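Local atomic coordinates of putative oxidoreductase (Gluconobacter oxydans, PDB entry 3WJ7), a protein that belongs to the short-chain dehydrogenase/reductase family and probably works as an oxidoreductase that uses a nicotinamide coenzyme. Residues L81-A86 / R107-A112; E119-C124 / N173-I178; R41-P46 / A72-G77. All blocks are in the same frame, centred on the assembly; numbering follows the deposited sequence.

Contact 1 of 3, residues L81-A86 / R107-A112; sequences LFHVAA and RNLMLA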
loop_
_atom_site.group_PDB
_atom_site.type_symbol
_atom_site.label_atom_id
_atom_site.label_comp_id
_atom_site.label_asym_id
_atom_site.label_seq_id
_atom_site.Cartn_x
_atom_site.Cartn_y
_atom_site.Cartn_z
ATOM N N LEU A 81 15.556 -16.356 24.085
ATOM C CA LEU A 81 14.471 -15.729 23.415
ATOM C C LEU A 81 14.034 -16.581 22.214
ATOM O O LEU A 81 14.845 -16.947 21.343
ATOM C CB LEU A 81 14.871 -14.334 22.965
ATOM C CG LEU A 81 13.834 -13.701 22.025
ATOM C CD1 LEU A 81 12.499 -13.459 22.747
ATOM C CD2 LEU A 81 14.357 -12.409 21.428
ATOM N N PHE A 82 12.741 -16.906 22.226
ATOM C CA PHE A 82 12.001 -17.439 21.084
ATOM C C PHE A 82 11.134 -16.330 20.498
ATOM O O PHE A 82 10.161 -15.911 21.128
ATOM C CB PHE A 82 11.109 -18.594 21.519
ATOM C CG PHE A 82 11.861 -19.810 21.851
ATOM C CD1 PHE A 82 12.016 -20.815 20.914
ATOM C CD2 PHE A 82 12.464 -19.951 23.106
ATOM C CE1 PHE A 82 12.743 -21.985 21.227
ATOM C CE2 PHE A 82 13.197 -21.090 23.416
ATOM C CZ PHE A 82 13.329 -22.118 22.486
ATOM N N HIS A 83 11.475 -15.859 19.313
ATOM C CA HIS A 83 10.668 -14.831 18.657
ATOM C C HIS A 83 9.719 -15.508 17.708
ATOM O O HIS A 83 10.133 -15.948 16.666
ATOM C CB HIS A 83 11.535 -13.848 17.858
ATOM C CG HIS A 83 10.740 -12.765 17.188
ATOM N ND1 HIS A 83 9.452 -12.440 17.575
ATOM C CD2 HIS A 83 11.052 -11.922 16.172
ATOM C CE1 HIS A 83 9.009 -11.454 16.822
ATOM N NE2 HIS A 83 9.960 -11.125 15.963
ATOM N N VAL A 84 8.459 -15.615 18.068
ATOM C CA VAL A 84 7.495 -16.165 17.127
ATOM C C VAL A 84 6.493 -15.077 16.669
ATOM O O VAL A 84 5.967 -14.343 17.484
ATOM C CB VAL A 84 6.727 -17.350 17.733
ATOM C CG1 VAL A 84 5.882 -18.022 16.641
ATOM C CG2 VAL A 84 7.682 -18.339 18.416
ATOM N N ALA A 85 6.256 -14.953 15.368
ATOM C CA ALA A 85 5.277 -13.970 14.831
ATOM C C ALA A 85 3.925 -14.041 15.552
ATOM O O ALA A 85 3.403 -15.129 15.791
ATOM C CB ALA A 85 5.084 -14.197 13.346
ATOM N N ALA A 86 3.371 -12.882 15.918
ATOM C CA ALA A 86 2.091 -12.811 16.662
ATOM C C ALA A 86 0.962 -13.570 15.927
ATOM O O ALA A 86 0.266 -14.426 16.505
ATOM C CB ALA A 86 1.697 -11.354 16.909
ATOM N N ARG A 107 13.559 -6.166 14.176
ATOM C CA ARG A 107 14.803 -5.471 14.381
ATOM C C ARG A 107 14.836 -4.912 15.842
ATOM O O ARG A 107 15.781 -5.187 16.586
ATOM C CB ARG A 107 14.985 -4.391 13.311
ATOM C CG ARG A 107 16.342 -3.697 13.307
ATOM C CD ARG A 107 16.329 -2.471 12.398
ATOM N NE ARG A 107 17.666 -1.867 12.266
ATOM C CZ ARG A 107 17.980 -0.792 11.517
ATOM N NH1 ARG A 107 17.071 -0.145 10.771
ATOM N NH2 ARG A 107 19.236 -0.355 11.504
ATOM N N ASN A 108 13.798 -4.204 16.288
ATOM C CA ASN A 108 13.835 -3.721 17.650
ATOM C C ASN A 108 14.053 -4.918 18.657
ATOM O O ASN A 108 14.920 -4.869 19.570
ATOM C CB ASN A 108 12.581 -2.887 17.963
ATOM C CG ASN A 108 12.482 -1.582 17.099
ATOM O OD1 ASN A 108 13.487 -1.071 16.605
ATOM N ND2 ASN A 108 11.264 -1.057 16.927
ATOM N N LEU A 109 13.284 -5.989 18.485
ATOM C CA LEU A 109 13.375 -7.073 19.389
ATOM C C LEU A 109 14.811 -7.626 19.393
ATOM O O LEU A 109 15.414 -7.804 20.477
ATOM C CB LEU A 109 12.389 -8.181 19.031
ATOM C CG LEU A 109 12.448 -9.347 20.022
ATOM C CD1 LEU A 109 12.030 -8.871 21.413
ATOM C CD2 LEU A 109 11.551 -10.485 19.555
ATOM N N MET A 110 15.346 -7.891 18.200
ATOM C CA MET A 110 16.702 -8.417 18.067
ATOM C C MET A 110 17.781 -7.499 18.679
ATOM O O MET A 110 18.652 -7.947 19.415
ATOM C CB MET A 110 17.018 -8.733 16.606
ATOM C CG MET A 110 16.200 -9.865 15.985
ATOM S SD MET A 110 16.064 -11.436 16.887
ATOM C CE MET A 110 14.378 -11.375 17.456
ATOM N N LEU A 111 17.724 -6.208 18.371
ATOM C CA LEU A 111 18.648 -5.270 18.957
ATOM C C LEU A 111 18.480 -5.192 20.481
ATOM O O LEU A 111 19.473 -5.161 21.201
ATOM C CB LEU A 111 18.506 -3.910 18.320
ATOM C CG LEU A 111 18.938 -3.662 16.861
ATOM C CD1 LEU A 111 18.705 -2.191 16.486
ATOM C CD2 LEU A 111 20.395 -4.024 16.650
ATOM N N ALA A 112 17.239 -5.190 20.969
ATOM C CA ALA A 112 16.986 -5.155 22.425
ATOM C C ALA A 112 17.531 -6.361 23.166
ATOM O O ALA A 112 18.100 -6.204 24.251
ATOM C CB ALA A 112 15.504 -4.940 22.746
#
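Leu-109 CD2 sits over one face of the His-83 imidazole. This is a CH-pi contact. The methyl carbon lies 3.5 Å from the ring centroid, 17° off the ring normal and displaced toward the rim. Its nearest ring atom is CG of His-83, at 3.4 Å. CB of His-83 points toward the helix, and chi1 (-179°) puts CG anti to the backbone N. Met-110 reaches the same ring obliquely. Its chain bends at chi2 and chi3, and its CE ends 3.6 Å from CD2 of His-83. Leu-81 completes the tight part. It meets Leu-109 tip to tip, with Leu-81 CD2 3.9 Å from Leu-109 CG. The same Leu-81 CD2 lies 4.1 Å from Met-110 CE.

Both imidazole nitrogens have partners beyond the two segments: ND1 bonds to Thr-19 OG1, and NE2 to Thr-106 OG1. These two bonds would fix the ring rotation, and the Tyr-123 ring also meets it with planes at about 40°. An alanine in place of His-83 would probably leave both threonine hydroxyls without this partner and open a gap beside Leu-109 CD2.

The loose side is the flank of helix 107-112 turned from the strand. Arg-107 is exposed there and does not touch the strand; its ion pair to Glu-164 is long and weak. Asn-108 is partly exposed and is tied instead to Leu-65 O through ND2. At the other end of segment 81-86, Ala-85 and Ala-86 have left the strand and are partly exposed.

Strand 81-83 and helix 107-112 run nearly antiparallel, as expected for the first strand and the helix of a beta-alpha-beta unit in a Rossmann-like fold, here 78-83, 95-115 and 120-124.

Contact 2 of 3, residues E119-C124 / N173-I178; sequences EKIIYC and NLPAII
Ile-121 CD1 is anti to CA (chi2 162°) and meets Leu-174, whose CG is anti to its backbone N (chi1 -171°). That CG lies 4.0 Å from Ile-121 CD1. The two side chains cross at about a right angle, with Ile-121 CD1 3.6 Å from Leu-174 CD1. On the same face of the sheet, Ile-121 CB lies 4.0 Å from Ala-176 CB. Farther along, Tyr-123 and Ile-178 lie side by side and point the same way. Tyr-123 CD2 comes within 4.1 Å of Ile-178 CG2.

The backbones join as parallel strands. Ile-121 N bonds to Pro-175 O at 3.1 Å. The Ile-121 carbonyl O then accepts from Ile-177 N at 2.9 Å. Tyr-123 N in turn donates to Ile-177 O, also at 2.9 Å. Pro-175 is the centre of an inverse gamma turn, closed by a weak bond from Ala-176 N to Leu-174 O. This turn leads the chain into the new strand.

The opposite face carries Ile-122 and Ile-177. Lys-120 CD, placed by an extended chi2 (163°), rests 4.0 Å from Ile-177 CD1, where the two side chains cross obliquely.

Helix 220-233 packs on Ile-122 and Ile-177, while helix 153-172 packs on Tyr-123 and Ile-178. Strand 120-124, helix 153-172 and strand 176-185 thus form a beta-alpha-beta crossover within the helix-flanked parallel sheet of a Rossmann-like fold.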
loop_
_atom_site.group_PDB
_atom_site.type_symbol
_atom_site.label_atom_id
_atom_site.label_comp_id
_atom_site.label_asym_id
_atom_site.label_seq_id
_atom_site.Cartn_x
_atom_site.Cartn_y
_atom_site.Cartn_z
ATOM N N GLU A 119 21.522 -14.691 25.638
ATOM C CA GLU A 119 22.604 -15.567 25.183
ATOM C C GLU A 119 22.238 -16.282 23.911
ATOM O O GLU A 119 23.104 -16.572 23.087
ATOM C CB GLU A 119 22.933 -16.647 26.233
ATOM C CG GLU A 119 23.744 -16.158 27.429
ATOM C CD GLU A 119 23.747 -17.143 28.604
ATOM O OE1 GLU A 119 23.968 -18.364 28.384
ATOM O OE2 GLU A 119 23.538 -16.689 29.759
ATOM N N LYS A 120 20.966 -16.647 23.795
ATOM C CA LYS A 120 20.515 -17.368 22.615
ATOM C C LYS A 120 19.113 -16.959 22.153
ATOM O O LYS A 120 18.195 -16.805 22.973
ATOM C CB LYS A 120 20.624 -18.876 22.805
ATOM C CG LYS A 120 20.839 -19.586 21.472
ATOM C CD LYS A 120 21.353 -21.008 21.676
ATOM C CE LYS A 120 22.880 -21.076 21.633
ATOM N NZ LYS A 120 23.259 -22.476 21.360
ATOM N N ILE A 121 18.982 -16.783 20.834
ATOM C CA ILE A 121 17.762 -16.323 20.224
ATOM C C ILE A 121 17.367 -17.354 19.208
ATOM O O ILE A 121 18.176 -17.785 18.387
ATOM C CB ILE A 121 17.986 -14.949 19.556
ATOM C CG1 ILE A 121 18.248 -13.920 20.632
ATOM C CG2 ILE A 121 16.755 -14.496 18.762
ATOM C CD1 ILE A 121 18.898 -12.660 20.119
ATOM N N ILE A 122 16.127 -17.794 19.270
ATOM C CA ILE A 122 15.617 -18.616 18.192
ATOM C C ILE A 122 14.558 -17.822 17.464
ATOM O O ILE A 122 13.536 -17.396 18.056
ATOM C CB ILE A 122 15.005 -19.885 18.723
ATOM C CG1 ILE A 122 16.103 -20.771 19.297
ATOM C CG2 ILE A 122 14.218 -20.646 17.640
ATOM C CD1 ILE A 122 15.363 -21.686 20.207
ATOM N N TYR A 123 14.815 -17.603 16.179
ATOM C CA TYR A 123 13.949 -16.816 15.375
ATOM C C TYR A 123 13.057 -17.699 14.516
ATOM O O TYR A 123 13.548 -18.534 13.708
ATOM C CB TYR A 123 14.748 -15.879 14.493
ATOM C CG TYR A 123 13.826 -15.108 13.582
ATOM C CD1 TYR A 123 12.803 -14.331 14.106
ATOM C CD2 TYR A 123 13.922 -15.226 12.219
ATOM C CE1 TYR A 123 11.932 -13.635 13.292
ATOM C CE2 TYR A 123 13.065 -14.537 11.384
ATOM C CZ TYR A 123 12.077 -13.746 11.937
ATOM O OH TYR A 123 11.247 -13.075 11.128
ATOM N N CYS A 124 11.742 -17.506 14.676
ATOM C CA CYS A 124 10.787 -18.240 13.876
ATOM C C CYS A 124 10.533 -17.519 12.604
ATOM O O CYS A 124 10.029 -16.408 12.598
ATOM C CB CYS A 124 9.501 -18.491 14.615
ATOM S SG CYS A 124 8.547 -19.858 13.852
ATOM N N ASN A 173 26.964 -9.952 15.411
ATOM C CA ASN A 173 27.116 -11.194 16.206
ATOM C C ASN A 173 25.930 -11.512 17.142
ATOM O O ASN A 173 26.104 -11.991 18.275
ATOM C CB ASN A 173 28.456 -11.182 16.946
ATOM C CG ASN A 173 29.590 -10.715 16.041
ATOM O OD1 ASN A 173 30.080 -11.473 15.191
ATOM N ND2 ASN A 173 29.973 -9.441 16.178
ATOM N N LEU A 174 24.729 -11.232 16.628
ATOM C CA LEU A 174 23.458 -11.706 17.191
ATOM C C LEU A 174 23.436 -13.269 17.374
ATOM O O LEU A 174 23.677 -14.032 16.462
ATOM C CB LEU A 174 22.300 -11.202 16.323
ATOM C CG LEU A 174 20.914 -11.447 16.910
ATOM C CD1 LEU A 174 20.495 -10.354 17.883
ATOM C CD2 LEU A 174 19.882 -11.656 15.809
ATOM N N PRO A 175 23.195 -13.742 18.582
ATOM C CA PRO A 175 23.398 -15.181 18.696
ATOM C C PRO A 175 22.129 -15.934 18.296
ATOM O O PRO A 175 21.541 -16.658 19.112
ATOM C CB PRO A 175 23.709 -15.346 20.178
ATOM C CG PRO A 175 22.962 -14.227 20.828
ATOM C CD PRO A 175 23.123 -13.075 19.895
ATOM N N ALA A 176 21.694 -15.724 17.059
ATOM C CA ALA A 176 20.400 -16.258 16.585
ATOM C C ALA A 176 20.521 -17.502 15.706
ATOM O O ALA A 176 21.448 -17.637 14.874
ATOM C CB ALA A 176 19.582 -15.173 15.869
ATOM N N ILE A 177 19.589 -18.415 15.932
ATOM C CA ILE A 177 19.401 -19.594 15.123
ATOM C C ILE A 177 18.033 -19.424 14.485
ATOM O O ILE A 177 17.071 -19.070 15.180
ATOM C CB ILE A 177 19.360 -20.820 16.039
ATOM C CG1 ILE A 177 20.745 -21.076 16.650
ATOM C CG2 ILE A 177 18.731 -22.012 15.334
ATOM C CD1 ILE A 177 20.799 -22.069 17.820
ATOM N N ILE A 178 17.934 -19.688 13.177
ATOM C CA ILE A 178 16.682 -19.537 12.426
ATOM C C ILE A 178 16.002 -20.861 12.062
ATOM O O ILE A 178 16.609 -21.800 11.526
ATOM C CB ILE A 178 16.889 -18.768 11.110
ATOM C CG1 ILE A 178 17.632 -17.470 11.377
ATOM C CG2 ILE A 178 15.542 -18.549 10.375
ATOM C CD1 ILE A 178 17.976 -16.700 10.106
#

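Contact 3 of 3, residues R41-P46 / A72-G77; sequences RLLVRP and APALKG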
loop_
_atom_site.group_PDB
_atom_site.type_symbol
_atom_site.label_atom_id
_atom_site.label_comp_id
_atom_site.label_asym_id
_atom_site.label_seq_id
_atom_site.Cartn_x
_atom_site.Cartn_y
_atom_site.Cartn_z
ATOM N N ARG A 41 8.458 -16.446 30.446
ATOM C CA ARG A 41 7.828 -15.137 30.447
ATOM C C ARG A 41 7.192 -14.938 29.038
ATOM O O ARG A 41 7.790 -15.248 28.013
ATOM C CB ARG A 41 8.841 -14.035 30.809
ATOM C CG ARG A 41 8.251 -12.608 30.821
ATOM C CD ARG A 41 9.277 -11.521 31.187
ATOM N NE ARG A 41 9.883 -11.797 32.475
ATOM C CZ ARG A 41 11.081 -11.404 32.874
ATOM N NH1 ARG A 41 11.877 -10.688 32.086
ATOM N NH2 ARG A 41 11.502 -11.773 34.079
ATOM N N LEU A 42 5.977 -14.442 28.972
ATOM C CA LEU A 42 5.293 -14.389 27.688
ATOM C C LEU A 42 5.044 -12.931 27.361
ATOM O O LEU A 42 4.404 -12.251 28.129
ATOM C CB LEU A 42 3.985 -15.188 27.756
ATOM C CG LEU A 42 4.121 -16.662 28.207
ATOM C CD1 LEU A 42 2.791 -17.380 28.241
ATOM C CD2 LEU A 42 5.114 -17.486 27.404
ATOM N N LEU A 43 5.586 -12.424 26.266
ATOM C CA LEU A 43 5.282 -11.060 25.890
ATOM C C LEU A 43 3.924 -11.090 25.214
ATOM O O LEU A 43 3.679 -11.945 24.365
ATOM C CB LEU A 43 6.333 -10.485 24.949
ATOM C CG LEU A 43 6.170 -9.015 24.566
ATOM C CD1 LEU A 43 6.708 -8.057 25.638
ATOM C CD2 LEU A 43 6.838 -8.732 23.221
ATOM N N VAL A 44 3.041 -10.197 25.644
ATOM C CA VAL A 44 1.715 -10.013 25.034
ATOM C C VAL A 44 1.436 -8.526 24.787
ATOM O O VAL A 44 2.038 -7.656 25.452
ATOM C CB VAL A 44 0.605 -10.519 25.958
ATOM C CG1 VAL A 44 0.717 -12.027 26.172
ATOM C CG2 VAL A 44 0.643 -9.750 27.281
ATOM N N ARG A 45 0.528 -8.255 23.841
ATOM C CA ARG A 45 0.085 -6.893 23.497
ATOM C C ARG A 45 -0.913 -6.292 24.514
ATOM O O ARG A 45 -1.673 -7.036 25.150
ATOM C CB ARG A 45 -0.531 -6.876 22.095
ATOM C CG ARG A 45 0.405 -6.419 20.977
ATOM C CD ARG A 45 -0.380 -6.082 19.701
ATOM N NE ARG A 45 0.457 -5.927 18.501
ATOM C CZ ARG A 45 0.856 -6.928 17.705
ATOM N NH1 ARG A 45 0.509 -8.189 17.968
ATOM N NH2 ARG A 45 1.615 -6.672 16.643
ATOM N N PRO A 46 -0.903 -4.941 24.677
ATOM C CA PRO A 46 -1.944 -4.210 25.444
ATOM C C PRO A 46 -3.376 -4.702 25.148
ATOM O O PRO A 46 -4.177 -4.884 26.073
ATOM C CB PRO A 46 -1.765 -2.744 24.988
ATOM C CG PRO A 46 -0.396 -2.656 24.363
ATOM C CD PRO A 46 0.201 -4.043 24.273
ATOM N N ALA A 72 13.001 -3.636 26.943
ATOM C CA ALA A 72 14.061 -3.832 27.944
ATOM C C ALA A 72 13.522 -4.460 29.269
ATOM O O ALA A 72 14.080 -5.459 29.749
ATOM C CB ALA A 72 14.824 -2.544 28.187
ATOM N N PRO A 73 12.421 -3.903 29.832
ATOM C CA PRO A 73 11.738 -4.500 30.984
ATOM C C PRO A 73 11.428 -5.965 30.783
ATOM O O PRO A 73 11.563 -6.756 31.713
ATOM C CB PRO A 73 10.411 -3.731 31.032
ATOM C CG PRO A 73 10.747 -2.388 30.502
ATOM C CD PRO A 73 11.860 -2.576 29.505
ATOM N N ALA A 74 10.970 -6.328 29.588
ATOM C CA ALA A 74 10.574 -7.723 29.350
ATOM C C ALA A 74 11.776 -8.624 29.204
ATOM O O ALA A 74 11.670 -9.771 29.498
ATOM C CB ALA A 74 9.724 -7.846 28.107
ATOM N N LEU A 75 12.904 -8.101 28.729
ATOM C CA LEU A 75 14.091 -8.885 28.531
ATOM C C LEU A 75 15.028 -8.863 29.770
ATOM O O LEU A 75 16.063 -9.550 29.802
ATOM C CB LEU A 75 14.843 -8.392 27.282
ATOM C CG LEU A 75 14.284 -8.630 25.881
ATOM C CD1 LEU A 75 14.548 -7.438 24.955
ATOM C CD2 LEU A 75 14.814 -9.926 25.290
ATOM N N LYS A 76 14.670 -8.112 30.809
ATOM C CA LYS A 76 15.476 -8.199 32.050
ATOM C C LYS A 76 15.516 -9.626 32.622
ATOM O O LYS A 76 14.479 -10.256 32.827
ATOM C CB LYS A 76 14.975 -7.178 33.073
ATOM C CG LYS A 76 15.719 -7.162 34.388
ATOM C CD LYS A 76 15.270 -5.953 35.178
ATOM C CE LYS A 76 15.306 -6.245 36.663
ATOM N NZ LYS A 76 14.954 -5.002 37.398
ATOM N N GLY A 77 16.727 -10.148 32.818
ATOM C CA GLY A 77 16.963 -11.471 33.419
ATOM C C GLY A 77 16.736 -12.636 32.475
ATOM O O GLY A 77 16.634 -13.797 32.920
#
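Arg-41 NH1 donates hydrogen bonds to two backbone carbonyls of segment 72-77. It gives one bond to Lys-76 O at 2.7 Å (N-H...O 167°) and one to Ala-74 O at 2.8 Å (158°). Both oxygens lie close to the guanidinium plane, at its edge. The Lys-76 carbonyl is met near its own plane, whereas NH1 stands well above the plane of the Ala-74 carbonyl. The arginine chain is extended as far as CD, then bends at chi3 (-57°). Its CD comes to 3.4 Å from Ala-74 O.

On the other branch, NH2 forms a salt bridge with Glu-59. Two carbonyls and this carboxylate would together favour the positive charge and restrain the guanidinium.

Outward from the polar grip, the contact becomes apolar. Leu-43 CD1 lies 3.9 Å from Ala-74 CB. Ala-61 of strand 59-62 touches both Arg-41 and Ala-74, placing that strand beside the junction.

Arg-41 therefore ties strand 39-44, next to strand 59-62, to the weakly bonded helix 71-75 and the turn after it. This is strand-to-helix packing on one face of the parallel sheet in a Rossmann-like fold.

From the N terminus, contact 3 comes first. It closes the loop that leaves strand 39-44, passes through strand 59-62 and returns by helix 71-75. The chain goes straight on into strand 78-83, where contact 1 closes a shorter loop with helix 95-115. That helix leads to strand 120-124, and contact 2 closes the longest loop, through helix 153-172 to strand 176-185. The three loops follow in series; none nests or crosses. Contacts 1 and 2 meet directly, since strands 78-83 and 120-124 are sheet neighbours. Leu-75 packs on Ala-112 and so joins contact 3 to contact 1. Contacts 2 and 3 do not touch, but they share the sheet.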